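Side-chain contacts in acyl-CoA dehydrogenase (Bacillus anthracis, PDB 3OWA), which probably catalyses the FAD-dependent dehydrogenation of acyl-CoA thioesters to their 2-enoyl-CoA products: residues S123-L128 / A149-T154; H115-G120 / I187-F192; V127-E132 / G257-F262; S208-E213 / A243-E248. All coordinates share one frame; numbering follows the deposited sequence. Where two conformers were deposited one is given.

Contacts 1, 2 and 4 are buried, while contact 3 is only partly so. Contacts 1 and 3 share helix 124-129. In the first it packs on strand 149-152, in the second on helix 257-293. Contact 2 uses the preceding helix 110-122 and the end of strand 177-188. It touches contact 1 through His118, and both reach FAD. Their chemistry is mixed: small apolar touches between the segments, polar bonds to the flavin and, in contact 2, an asparagine amide bonded to backbone carbonyls. Contact 4, farthest from the chain centre, joins two more strands of the sheet used by contacts 1 and 2. Contacts 3 and 4 are almost wholly hydrocarbon packing. Ile260 touches Ala209 of contact 4.

Contact 1. Residues S123-L128 / A149-T154; sequences SLPIVL and AAYALT. With FAD (flavin-adenine dinucleotide), chain E.
Ser123 OG lies 4.0 Å from Ala149 CB. The hydroxyl is turned away from its own carbonyl carbon (chi1 -72°) and bonds to His118 O; toward Ala149 it meets only a methyl group, in van der Waals contact. The carbonyl oxygen of Ser123 accepts from both Ile126 N and Val127 N. Pro125 comes next and reaches the strand. Its CG meets the Tyr151 ring obliquely, 4.0 Å from CE1. The tyrosine ring reaches it because CG stands opposite the backbone N (chi1 -174°). Ile197 and Ile264 close round both residues, and the tyrosine hydroxyl bonds to Tyr199 OH.

The backbone of 151-154 serves the flavin, and the Tyr151 ring also comes near FAD O2. Tyr151 O accepts from FAD N3 at 2.8 Å. Leu153 N gives a bond of 3.1 Å to FAD O2, and Thr154 N adds a longer one to the same oxygen. Thr154 OG1 donates to FAD N1 at 2.7 Å. Helix-on-strand packing thus backs the segment that reads the pyrimidine edge of the flavin. This is the junction of the helical N-terminal domain and the beta-barrel middle domain in the acyl-CoA dehydrogenase fold.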
# COMPACT_ATOMS: atom_id res chain seq x y z
N SER A 123 7.31 -15.40 -26.36
CA SER A 123 6.96 -15.98 -27.67
C SER A 123 6.66 -14.91 -28.71
O SER A 123 7.04 -15.07 -29.89
CB SER A 123 5.73 -16.90 -27.57
OG SER A 123 6.05 -18.13 -26.91
N LEU A 124 5.97 -13.85 -28.30
CA LEU A 124 5.51 -12.81 -29.23
C LEU A 124 6.62 -12.11 -30.02
O LEU A 124 6.37 -11.67 -31.13
CB LEU A 124 4.64 -11.77 -28.53
CG LEU A 124 3.26 -12.25 -28.09
CD1 LEU A 124 2.48 -11.13 -27.41
CD2 LEU A 124 2.45 -12.86 -29.26
N PRO A 125 7.84 -11.99 -29.48
CA PRO A 125 8.86 -11.41 -30.38
C PRO A 125 9.06 -12.21 -31.67
O PRO A 125 9.35 -11.63 -32.71
CB PRO A 125 10.12 -11.41 -29.54
CG PRO A 125 9.57 -11.27 -28.11
CD PRO A 125 8.30 -12.05 -28.08
N ILE A 126 8.89 -13.52 -31.60
CA ILE A 126 9.02 -14.40 -32.78
C ILE A 126 7.74 -14.31 -33.61
O ILE A 126 7.80 -14.21 -34.84
CB ILE A 126 9.37 -15.86 -32.39
CG1 ILE A 126 10.74 -15.89 -31.67
CG2 ILE A 126 9.42 -16.77 -33.64
CD1 ILE A 126 11.13 -17.27 -31.08
N VAL A 127 6.59 -14.35 -32.95
CA VAL A 127 5.31 -14.17 -33.64
C VAL A 127 5.28 -12.86 -34.45
O VAL A 127 4.88 -12.85 -35.62
CB VAL A 127 4.09 -14.21 -32.65
CG1 VAL A 127 2.77 -13.90 -33.41
CG2 VAL A 127 4.00 -15.58 -31.94
N LEU A 128 5.70 -11.76 -33.85
CA LEU A 128 5.55 -10.45 -34.45
C LEU A 128 6.72 -10.04 -35.31
O LEU A 128 6.52 -9.30 -36.28
CB LEU A 128 5.31 -9.39 -33.38
CG LEU A 128 4.05 -9.64 -32.53
CD1 LEU A 128 3.89 -8.54 -31.50
CD2 LEU A 128 2.80 -9.73 -33.37
N ALA A 149 9.50 -20.50 -23.42
CA ALA A 149 10.24 -19.26 -23.72
C ALA A 149 10.44 -18.31 -22.51
O ALA A 149 9.68 -18.33 -21.51
CB ALA A 149 9.51 -18.51 -24.86
N ALA A 150 11.43 -17.43 -22.64
CA ALA A 150 11.71 -16.39 -21.67
C ALA A 150 12.21 -15.18 -22.46
O ALA A 150 12.63 -15.29 -23.62
CB ALA A 150 12.80 -16.85 -20.70
N TYR A 151 12.19 -14.02 -21.81
CA TYR A 151 12.56 -12.76 -22.43
C TYR A 151 13.66 -12.11 -21.59
O TYR A 151 13.48 -11.90 -20.39
CB TYR A 151 11.33 -11.87 -22.39
CG TYR A 151 11.42 -10.55 -23.12
CD1 TYR A 151 11.41 -10.50 -24.52
CD2 TYR A 151 11.44 -9.34 -22.41
CE1 TYR A 151 11.42 -9.26 -25.19
CE2 TYR A 151 11.46 -8.10 -23.09
CZ TYR A 151 11.45 -8.08 -24.48
OH TYR A 151 11.47 -6.87 -25.15
N ALA A 152 14.79 -11.77 -22.21
CA ALA A 152 15.97 -11.38 -21.43
C ALA A 152 16.48 -10.01 -21.91
O ALA A 152 17.33 -9.91 -22.83
CB ALA A 152 17.06 -12.43 -21.57
N LEU A 153 15.97 -8.95 -21.28
CA LEU A 153 16.33 -7.58 -21.62
C LEU A 153 17.11 -6.90 -20.48
O LEU A 153 18.17 -6.34 -20.69
CB LEU A 153 15.07 -6.79 -21.90
CG LEU A 153 15.17 -5.26 -22.16
CD1 LEU A 153 16.14 -4.93 -23.27
CD2 LEU A 153 13.77 -4.67 -22.44
N THR A 154 16.55 -6.94 -19.27
CA THR A 154 17.14 -6.30 -18.10
C THR A 154 18.54 -6.78 -17.75
O THR A 154 18.88 -7.94 -17.93
CB THR A 154 16.23 -6.52 -16.91
OG1 THR A 154 14.91 -6.06 -17.25
CG2 THR A 154 16.70 -5.78 -15.71
PA FAD E . 15.47 1.13 -11.77
O1A FAD E . 16.85 1.17 -11.15
O2A FAD E . 15.40 1.28 -13.24
O5B FAD E . 14.51 2.18 -11.07
C5B FAD E . 14.59 2.52 -9.71
C4B FAD E . 13.64 3.66 -9.39
O4B FAD E . 13.99 4.84 -10.11
C3B FAD E . 12.21 3.30 -9.77
O3B FAD E . 11.26 3.89 -8.88
C2B FAD E . 12.07 3.99 -11.10
O2B FAD E . 10.74 4.30 -11.40
C1B FAD E . 12.87 5.25 -10.87
N9A FAD E . 13.31 5.82 -12.15
C8A FAD E . 14.09 5.23 -13.11
N7A FAD E . 14.27 6.09 -14.13
C5A FAD E . 13.64 7.24 -13.83
C6A FAD E . 13.50 8.47 -14.51
N6A FAD E . 14.14 8.70 -15.66
N1A FAD E . 12.76 9.46 -13.92
C2A FAD E . 12.16 9.27 -12.68
N3A FAD E . 12.33 8.07 -11.99
C4A FAD E . 13.03 7.07 -12.56
N1 FAD E . 13.12 -8.13 -17.14
C2 FAD E . 13.14 -8.85 -18.31
O2 FAD E . 13.58 -8.35 -19.33
N3 FAD E . 12.66 -10.14 -18.39
C4 FAD E . 12.17 -10.77 -17.29
O4 FAD E . 11.74 -11.93 -17.42
C4X FAD E . 12.14 -10.05 -16.09
N5 FAD E . 11.68 -10.68 -14.95
C5X FAD E . 11.69 -10.01 -13.73
C6 FAD E . 11.22 -10.68 -12.60
C7 FAD E . 11.26 -10.03 -11.37
C7M FAD E . 10.76 -10.75 -10.13
C8 FAD E . 11.77 -8.72 -11.31
C8M FAD E . 11.84 -7.92 -10.05
C9 FAD E . 12.19 -8.04 -12.45
C9A FAD E . 12.17 -8.68 -13.67
N10 FAD E . 12.59 -8.01 -14.81
C10 FAD E . 12.62 -8.72 -16.01
C1' FAD E . 13.18 -6.61 -14.75
C2' FAD E . 12.19 -5.53 -14.31
O2' FAD E . 11.01 -5.41 -15.07
C3' FAD E . 12.97 -4.16 -13.76
O3' FAD E . 12.97 -4.36 -12.39
C4' FAD E . 12.41 -3.01 -14.08
O4' FAD E . 12.35 -2.99 -15.51
C5' FAD E . 12.92 -1.70 -13.47
O5' FAD E . 14.31 -1.79 -13.36
P FAD E . 15.10 -1.67 -11.99
O1P FAD E . 14.51 -2.72 -11.08
O2P FAD E . 16.57 -1.82 -12.25
O3P FAD E . 14.72 -0.26 -11.35

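Contact 2. Residues H115-G120 / I187-F192; sequences HGAHVG and ITNSAF. With FAD (flavin-adenine dinucleotide), chain E.
Asn189 ND2 is gripped by two backbone carbonyls, Thr114 O and Ala149 O. It also packs 3.7 Å from Ala117 CB on helix 110-122. The asparagine is the third residue of a type II beta turn, Ile187 to Ser190, which leaves strand 177-188 of the middle-domain beta barrel. Its positive phi suits that place. The amide therefore joins three elements: the helix, the turn and strand 149-152.

Thr188, just before it, meets the same alanine. Its CG2 lies 3.6 Å from Ala117 CB, so one methyl of the helix touches both residues. The torsion of Thr188 (chi1 -62°) puts CG2 opposite the backbone N and sends OG1 to the flavin side. There Thr188 N donates to FAD O4 in a fairly straight bond of 2.9 Å (164°). OG1 lies near FAD N5 as well. Helix 110-122 thus packs behind a residue that touches the flavin.

His118 comes nearest with its backbone N, 3.5 Å from Asn189 ND2, and its CB packs alongside; the ring leads away. Both ring nitrogens have partners, NE2 with Leu142 O and ND1 with Ala149 N. A side chain also closes the turn: Ser190 OG donates to Ile187 O at 2.7 Å, from 37° above the carbonyl plane.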
# COMPACT_ATOMS: atom_id res chain seq x y z
N HIS A 115 3.22 -18.39 -17.02
CA HIS A 115 2.49 -18.55 -18.25
C HIS A 115 2.60 -17.29 -19.14
O HIS A 115 2.88 -17.38 -20.35
CB HIS A 115 1.04 -18.84 -17.91
CG HIS A 115 0.12 -18.80 -19.09
ND1 HIS A 115 -0.57 -17.66 -19.45
CD2 HIS A 115 -0.25 -19.76 -19.97
CE1 HIS A 115 -1.31 -17.92 -20.52
NE2 HIS A 115 -1.11 -19.18 -20.87
N GLY A 116 2.37 -16.11 -18.54
CA GLY A 116 2.42 -14.82 -19.27
C GLY A 116 3.75 -14.55 -19.93
O GLY A 116 3.79 -13.98 -21.02
N ALA A 117 4.86 -14.86 -19.23
CA ALA A 117 6.19 -14.68 -19.81
C ALA A 117 6.39 -15.66 -20.98
O ALA A 117 7.06 -15.35 -21.96
CB ALA A 117 7.28 -14.91 -18.77
N HIS A 118 5.82 -16.86 -20.88
CA HIS A 118 5.93 -17.74 -22.01
C HIS A 118 5.13 -17.26 -23.23
O HIS A 118 5.68 -17.21 -24.31
CB HIS A 118 5.57 -19.19 -21.67
CG HIS A 118 5.49 -20.06 -22.89
ND1 HIS A 118 6.61 -20.58 -23.52
CD2 HIS A 118 4.42 -20.46 -23.64
CE1 HIS A 118 6.23 -21.29 -24.57
NE2 HIS A 118 4.91 -21.23 -24.67
N VAL A 119 3.84 -16.96 -23.06
CA VAL A 119 2.99 -16.63 -24.20
C VAL A 119 3.14 -15.16 -24.65
O VAL A 119 2.78 -14.83 -25.77
CB VAL A 119 1.48 -16.92 -23.94
CG1 VAL A 119 1.26 -18.40 -23.59
CG2 VAL A 119 0.89 -15.95 -22.87
N GLY A 120 3.71 -14.31 -23.81
CA GLY A 120 3.72 -12.88 -24.11
C GLY A 120 5.13 -12.49 -24.51
O GLY A 120 5.56 -12.74 -25.63
N ILE A 187 15.39 -13.02 -15.01
CA ILE A 187 14.74 -13.54 -16.20
C ILE A 187 13.74 -14.60 -15.79
O ILE A 187 14.11 -15.67 -15.32
CB ILE A 187 15.81 -14.08 -17.20
CG1 ILE A 187 16.84 -12.97 -17.52
CG2 ILE A 187 15.19 -14.58 -18.48
CD1 ILE A 187 16.20 -11.55 -17.87
N THR A 188 12.46 -14.26 -15.93
CA THR A 188 11.40 -15.18 -15.57
C THR A 188 11.48 -16.43 -16.43
O THR A 188 11.70 -16.31 -17.64
CB THR A 188 10.06 -14.44 -15.81
OG1 THR A 188 10.01 -13.30 -14.95
CG2 THR A 188 8.84 -15.37 -15.55
N ASN A 189 11.20 -17.61 -15.83
CA ASN A 189 11.20 -18.90 -16.54
C ASN A 189 12.60 -19.49 -16.76
O ASN A 189 12.73 -20.58 -17.35
CB ASN A 189 10.46 -18.81 -17.89
CG ASN A 189 8.95 -18.72 -17.71
OD1 ASN A 189 8.47 -18.80 -16.58
ND2 ASN A 189 8.19 -18.46 -18.79
N SER A 190 13.63 -18.84 -16.25
CA SER A 190 15.01 -19.29 -16.50
C SER A 190 15.35 -20.70 -16.12
O SER A 190 16.24 -21.30 -16.74
CB SER A 190 16.03 -18.41 -15.77
OG SER A 190 16.07 -17.15 -16.38
N ALA A 191 14.71 -21.24 -15.09
CA ALA A 191 14.99 -22.63 -14.67
C ALA A 191 14.62 -23.68 -15.72
O ALA A 191 15.17 -24.79 -15.72
CB ALA A 191 14.26 -22.97 -13.32
N PHE A 192 13.62 -23.38 -16.55
CA PHE A 192 13.18 -24.37 -17.48
C PHE A 192 12.95 -23.84 -18.90
O PHE A 192 12.43 -24.59 -19.74
CB PHE A 192 11.89 -25.04 -16.93
CG PHE A 192 10.87 -24.03 -16.40
CD1 PHE A 192 10.08 -23.29 -17.26
CD2 PHE A 192 10.77 -23.78 -15.04
CE1 PHE A 192 9.18 -22.32 -16.77
CE2 PHE A 192 9.86 -22.83 -14.54
CZ PHE A 192 9.07 -22.10 -15.41
PA FAD E . 15.47 1.13 -11.77
O1A FAD E . 16.85 1.17 -11.15
O2A FAD E . 15.40 1.28 -13.24
O5B FAD E . 14.51 2.18 -11.07
C5B FAD E . 14.59 2.52 -9.71
C4B FAD E . 13.64 3.66 -9.39
O4B FAD E . 13.99 4.84 -10.11
C3B FAD E . 12.21 3.30 -9.77
O3B FAD E . 11.26 3.89 -8.88
C2B FAD E . 12.07 3.99 -11.10
O2B FAD E . 10.74 4.30 -11.40
C1B FAD E . 12.87 5.25 -10.87
N9A FAD E . 13.31 5.82 -12.15
C8A FAD E . 14.09 5.23 -13.11
N7A FAD E . 14.27 6.09 -14.13
C5A FAD E . 13.64 7.24 -13.83
C6A FAD E . 13.50 8.47 -14.51
N6A FAD E . 14.14 8.70 -15.66
N1A FAD E . 12.76 9.46 -13.92
C2A FAD E . 12.16 9.27 -12.68
N3A FAD E . 12.33 8.07 -11.99
C4A FAD E . 13.03 7.07 -12.56
N1 FAD E . 13.12 -8.13 -17.14
C2 FAD E . 13.14 -8.85 -18.31
O2 FAD E . 13.58 -8.35 -19.33
N3 FAD E . 12.66 -10.14 -18.39
C4 FAD E . 12.17 -10.77 -17.29
O4 FAD E . 11.74 -11.93 -17.42
C4X FAD E . 12.14 -10.05 -16.09
N5 FAD E . 11.68 -10.68 -14.95
C5X FAD E . 11.69 -10.01 -13.73
C6 FAD E . 11.22 -10.68 -12.60
C7 FAD E . 11.26 -10.03 -11.37
C7M FAD E . 10.76 -10.75 -10.13
C8 FAD E . 11.77 -8.72 -11.31
C8M FAD E . 11.84 -7.92 -10.05
C9 FAD E . 12.19 -8.04 -12.45
C9A FAD E . 12.17 -8.68 -13.67
N10 FAD E . 12.59 -8.01 -14.81
C10 FAD E . 12.62 -8.72 -16.01
C1' FAD E . 13.18 -6.61 -14.75
C2' FAD E . 12.19 -5.53 -14.31
O2' FAD E . 11.01 -5.41 -15.07
C3' FAD E . 12.97 -4.16 -13.76
O3' FAD E . 12.97 -4.36 -12.39
C4' FAD E . 12.41 -3.01 -14.08
O4' FAD E . 12.35 -2.99 -15.51
C5' FAD E . 12.92 -1.70 -13.47
O5' FAD E . 14.31 -1.79 -13.36
P FAD E . 15.10 -1.67 -11.99
O1P FAD E . 14.51 -2.72 -11.08
O2P FAD E . 16.57 -1.82 -12.25
O3P FAD E . 14.72 -0.26 -11.35

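Contact 3. Residues V127-E132 / G257-F262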
# COMPACT_ATOMS: atom_id res chain seq x y z
N VAL A 127 6.59 -14.35 -32.95
CA VAL A 127 5.31 -14.17 -33.64
C VAL A 127 5.28 -12.86 -34.45
O VAL A 127 4.88 -12.85 -35.62
CB VAL A 127 4.09 -14.21 -32.65
CG1 VAL A 127 2.77 -13.90 -33.41
CG2 VAL A 127 4.00 -15.58 -31.94
N LEU A 128 5.70 -11.76 -33.85
CA LEU A 128 5.55 -10.45 -34.45
C LEU A 128 6.72 -10.04 -35.31
O LEU A 128 6.52 -9.30 -36.28
CB LEU A 128 5.31 -9.39 -33.38
CG LEU A 128 4.05 -9.64 -32.53
CD1 LEU A 128 3.89 -8.54 -31.50
CD2 LEU A 128 2.80 -9.73 -33.37
N PHE A 129 7.93 -10.48 -34.97
CA PHE A 129 9.12 -10.00 -35.67
C PHE A 129 10.00 -11.08 -36.24
O PHE A 129 11.03 -10.79 -36.82
CB PHE A 129 9.92 -9.06 -34.77
CG PHE A 129 9.12 -7.87 -34.31
CD1 PHE A 129 8.84 -6.82 -35.20
CD2 PHE A 129 8.61 -7.81 -33.02
CE1 PHE A 129 8.09 -5.73 -34.80
CE2 PHE A 129 7.87 -6.72 -32.61
CZ PHE A 129 7.60 -5.68 -33.51
N GLY A 130 9.60 -12.34 -36.10
CA GLY A 130 10.40 -13.43 -36.68
C GLY A 130 10.25 -13.48 -38.20
O GLY A 130 9.19 -13.11 -38.72
N ASN A 131 11.29 -13.91 -38.91
CA ASN A 131 11.16 -14.17 -40.34
C ASN A 131 10.52 -15.54 -40.50
O ASN A 131 10.36 -16.27 -39.51
CB ASN A 131 12.50 -14.08 -41.08
CG ASN A 131 13.51 -15.12 -40.61
OD1 ASN A 131 13.18 -16.27 -40.33
ND2 ASN A 131 14.75 -14.71 -40.55
N GLU A 132 10.19 -15.89 -41.75
CA GLU A 132 9.42 -17.08 -42.04
C GLU A 132 10.09 -18.32 -41.47
O GLU A 132 9.42 -19.19 -40.91
CB GLU A 132 9.25 -17.25 -43.55
CG GLU A 132 8.34 -18.41 -43.97
CD GLU A 132 6.87 -18.24 -43.51
OE1 GLU A 132 6.48 -17.14 -43.06
OE2 GLU A 132 6.11 -19.23 -43.61
N GLY A 257 16.91 -3.20 -32.27
CA GLY A 257 16.35 -3.96 -31.16
C GLY A 257 15.29 -3.16 -30.40
O GLY A 257 14.34 -3.77 -29.87
N HIS A 258 15.41 -1.83 -30.39
CA HIS A 258 14.45 -0.95 -29.68
C HIS A 258 13.03 -1.03 -30.22
O HIS A 258 12.05 -0.90 -29.45
CB HIS A 258 14.91 0.53 -29.63
CG HIS A 258 14.83 1.24 -30.94
ND1 HIS A 258 15.82 1.16 -31.89
CD2 HIS A 258 13.86 2.03 -31.48
CE1 HIS A 258 15.48 1.88 -32.95
NE2 HIS A 258 14.29 2.41 -32.73
N ILE A 259 12.91 -1.27 -31.52
CA ILE A 259 11.61 -1.41 -32.14
C ILE A 259 10.86 -2.64 -31.58
O ILE A 259 9.64 -2.59 -31.28
CB ILE A 259 11.76 -1.49 -33.66
CG1 ILE A 259 12.18 -0.13 -34.22
CG2 ILE A 259 10.47 -2.02 -34.33
CD1 ILE A 259 12.65 -0.18 -35.67
N ILE A 260 11.58 -3.75 -31.41
CA ILE A 260 11.00 -4.95 -30.80
C ILE A 260 10.65 -4.69 -29.32
O ILE A 260 9.49 -4.96 -28.89
CB ILE A 260 11.91 -6.16 -30.97
CG1 ILE A 260 12.19 -6.39 -32.47
CG2 ILE A 260 11.30 -7.44 -30.25
CD1 ILE A 260 13.28 -7.48 -32.74
N ALA A 261 11.59 -4.10 -28.57
CA ALA A 261 11.43 -3.91 -27.15
C ALA A 261 10.25 -3.01 -26.84
O ALA A 261 9.50 -3.26 -25.88
CB ALA A 261 12.72 -3.35 -26.50
N PHE A 262 10.10 -1.95 -27.65
CA PHE A 262 9.03 -0.99 -27.44
C PHE A 262 7.67 -1.62 -27.77
O PHE A 262 6.68 -1.42 -27.04
CB PHE A 262 9.26 0.31 -28.24
CG PHE A 262 7.97 1.03 -28.63
CD1 PHE A 262 7.32 1.90 -27.72
CD2 PHE A 262 7.38 0.84 -29.90
CE1 PHE A 262 6.10 2.56 -28.07
CE2 PHE A 262 6.18 1.49 -30.26
CZ PHE A 262 5.54 2.35 -29.33
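Phe129 lays one ring face over Ile260. Ile260 CG1 is 4.1 Å from the ring centroid and 22° off the normal, which makes this a CH-pi contact. The carbon sits toward the rim, nearest CG and CD2. The second branch helps: Ile260 CG2 is 3.9 Å from Phe129 CD2. Even the isoleucine backbone takes part, with its CA 4.0 Å from Phe129 CE2. The two side chains run past each other in opposite directions. Phe129 CE1, on the other edge of the ring from CD2 and CE2, comes more loosely to Ile259 CG2, at 4.4 Å.

The torsion of Phe129 (chi1 -58°) turns the ring away from its own carbonyl and toward helix 257-293. The residue is the last of helix 124-129, and Gly130 leaves helical geometry right after it. Asn131 then serves as N-cap of the next helix, its OD1 accepting from Gln134 N. Farther out, Asn263 and Ala351 also touch the Phe129 side chain, and Tyr199 touches Ile260.

No hydrogen bond joins the two segments. The contact therefore probably rests on dispersion with a weak CH-pi term, between the end of helix 124-129 and residues 259-260 of helix 257-293.

Contact 4. Residues S208-E213 / A243-E248; sequences SAFIVE and ALVPKE
This is apolar packing between two strands that do not pair with each other, in the beta-barrel middle domain. Strands 208-213 and 243-246 run at 115° to one another, and their axes come no closer than 7.4 Å. No hydrogen bond passes between them.

Val245 carries the contact and points toward the other strand. Its two methyls divide the work. CG2 meets Val212 CG2 at 3.9 Å, the two valine side chains crossing at about a right angle. CG1 lies 3.5 Å from Ile211 O, against the backbone. This carbonyl oxygen also accepts from Asn249 ND2, so its polar need is met beside the methyl group. The same CG1 reaches Phe210 CD1 at 4.3 Å, coming obliquely to the ring. The torsion of Val245 (chi1 179°) makes this division, with CG1 opposite the backbone N and CG2 opposite the carbonyl carbon. Phe210 also has an aromatic neighbour, meeting the ring of Tyr178 edge to face.

Each strand takes its backbone bonds from other partners. Strand 206-213 lies antiparallel to 195-202 and to 250-251. Strand 243-246 lies antiparallel to 177-188, and Leu180 of that strand touches Val245. Val198 touches Val212, and Leu250 touches Phe210. The valine contact thus sits among strands 177-188, 195-202 and 250-251.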
# COMPACT_ATOMS: atom_id res chain seq x y z
N SER A 208 20.42 -4.95 -30.45
CA SER A 208 19.79 -5.95 -31.33
C SER A 208 19.19 -7.13 -30.53
O SER A 208 19.62 -7.39 -29.45
CB SER A 208 20.84 -6.51 -32.33
OG SER A 208 21.45 -5.46 -33.07
N ALA A 209 18.21 -7.84 -31.09
CA ALA A 209 17.61 -8.97 -30.39
C ALA A 209 18.06 -10.27 -31.03
O ALA A 209 18.31 -10.31 -32.24
CB ALA A 209 16.08 -8.86 -30.40
N PHE A 210 18.14 -11.34 -30.22
CA PHE A 210 18.63 -12.66 -30.69
C PHE A 210 17.78 -13.75 -30.09
O PHE A 210 17.36 -13.66 -28.93
CB PHE A 210 20.06 -12.91 -30.20
CG PHE A 210 21.08 -11.93 -30.74
CD1 PHE A 210 21.80 -12.24 -31.88
CD2 PHE A 210 21.32 -10.74 -30.09
CE1 PHE A 210 22.77 -11.35 -32.40
CE2 PHE A 210 22.29 -9.83 -30.59
CZ PHE A 210 23.01 -10.15 -31.76
N ILE A 211 17.52 -14.79 -30.88
CA ILE A 211 16.90 -16.00 -30.33
C ILE A 211 18.03 -16.90 -29.85
O ILE A 211 18.93 -17.30 -30.62
CB ILE A 211 16.04 -16.71 -31.37
CG1 ILE A 211 14.98 -15.76 -31.93
CG2 ILE A 211 15.49 -18.05 -30.81
CD1 ILE A 211 14.40 -16.20 -33.32
N VAL A 212 18.04 -17.17 -28.55
CA VAL A 212 19.15 -17.88 -27.96
C VAL A 212 18.57 -19.12 -27.30
O VAL A 212 17.76 -19.01 -26.38
CB VAL A 212 19.86 -17.03 -26.90
CG1 VAL A 212 21.00 -17.84 -26.23
CG2 VAL A 212 20.38 -15.72 -27.52
N GLU A 213 19.00 -20.29 -27.75
CA GLU A 213 18.62 -21.55 -27.11
C GLU A 213 19.46 -21.83 -25.86
O GLU A 213 20.69 -21.58 -25.84
CB GLU A 213 18.74 -22.69 -28.12
CG GLU A 213 17.73 -22.53 -29.26
CD GLU A 213 17.76 -23.69 -30.26
OE1 GLU A 213 17.34 -23.50 -31.43
OE2 GLU A 213 18.20 -24.79 -29.90
N ALA A 243 28.71 -17.17 -25.45
CA ALA A 243 27.52 -17.90 -25.90
C ALA A 243 27.47 -17.80 -27.43
O ALA A 243 27.65 -16.70 -27.99
CB ALA A 243 26.25 -17.30 -25.27
N LEU A 244 27.24 -18.93 -28.10
CA LEU A 244 27.36 -19.00 -29.57
C LEU A 244 26.00 -19.07 -30.17
O LEU A 244 25.29 -20.02 -29.94
CB LEU A 244 28.13 -20.26 -30.03
CG LEU A 244 29.62 -20.32 -29.79
CD1 LEU A 244 30.23 -21.50 -30.57
CD2 LEU A 244 30.29 -19.01 -30.20
N VAL A 245 25.65 -18.06 -30.92
CA VAL A 245 24.31 -17.94 -31.47
C VAL A 245 24.39 -17.89 -32.99
O VAL A 245 25.04 -17.01 -33.53
CB VAL A 245 23.66 -16.63 -30.98
CG1 VAL A 245 22.24 -16.49 -31.57
CG2 VAL A 245 23.68 -16.54 -29.40
N PRO A 246 23.74 -18.82 -33.70
CA PRO A 246 23.80 -18.79 -35.17
C PRO A 246 23.40 -17.44 -35.71
O PRO A 246 22.47 -16.82 -35.21
CB PRO A 246 22.76 -19.83 -35.58
CG PRO A 246 22.78 -20.81 -34.47
CD PRO A 246 22.95 -19.96 -33.23
N LYS A 247 24.10 -17.00 -36.75
CA LYS A 247 23.86 -15.71 -37.40
C LYS A 247 22.38 -15.53 -37.77
O LYS A 247 21.85 -14.43 -37.67
CB LYS A 247 24.77 -15.63 -38.64
CG LYS A 247 24.70 -14.37 -39.41
CD LYS A 247 25.49 -14.49 -40.71
CE LYS A 247 24.83 -15.44 -41.70
NZ LYS A 247 25.44 -15.20 -43.03
N GLU A 248 21.73 -16.61 -38.17
CA GLU A 248 20.34 -16.57 -38.60
C GLU A 248 19.34 -16.45 -37.43
O GLU A 248 18.11 -16.32 -37.65
CB GLU A 248 20.01 -17.81 -39.45
CG GLU A 248 20.13 -19.16 -38.71
CD GLU A 248 21.49 -19.88 -38.90
OE1 GLU A 248 22.53 -19.23 -39.27
OE2 GLU A 248 21.50 -21.13 -38.64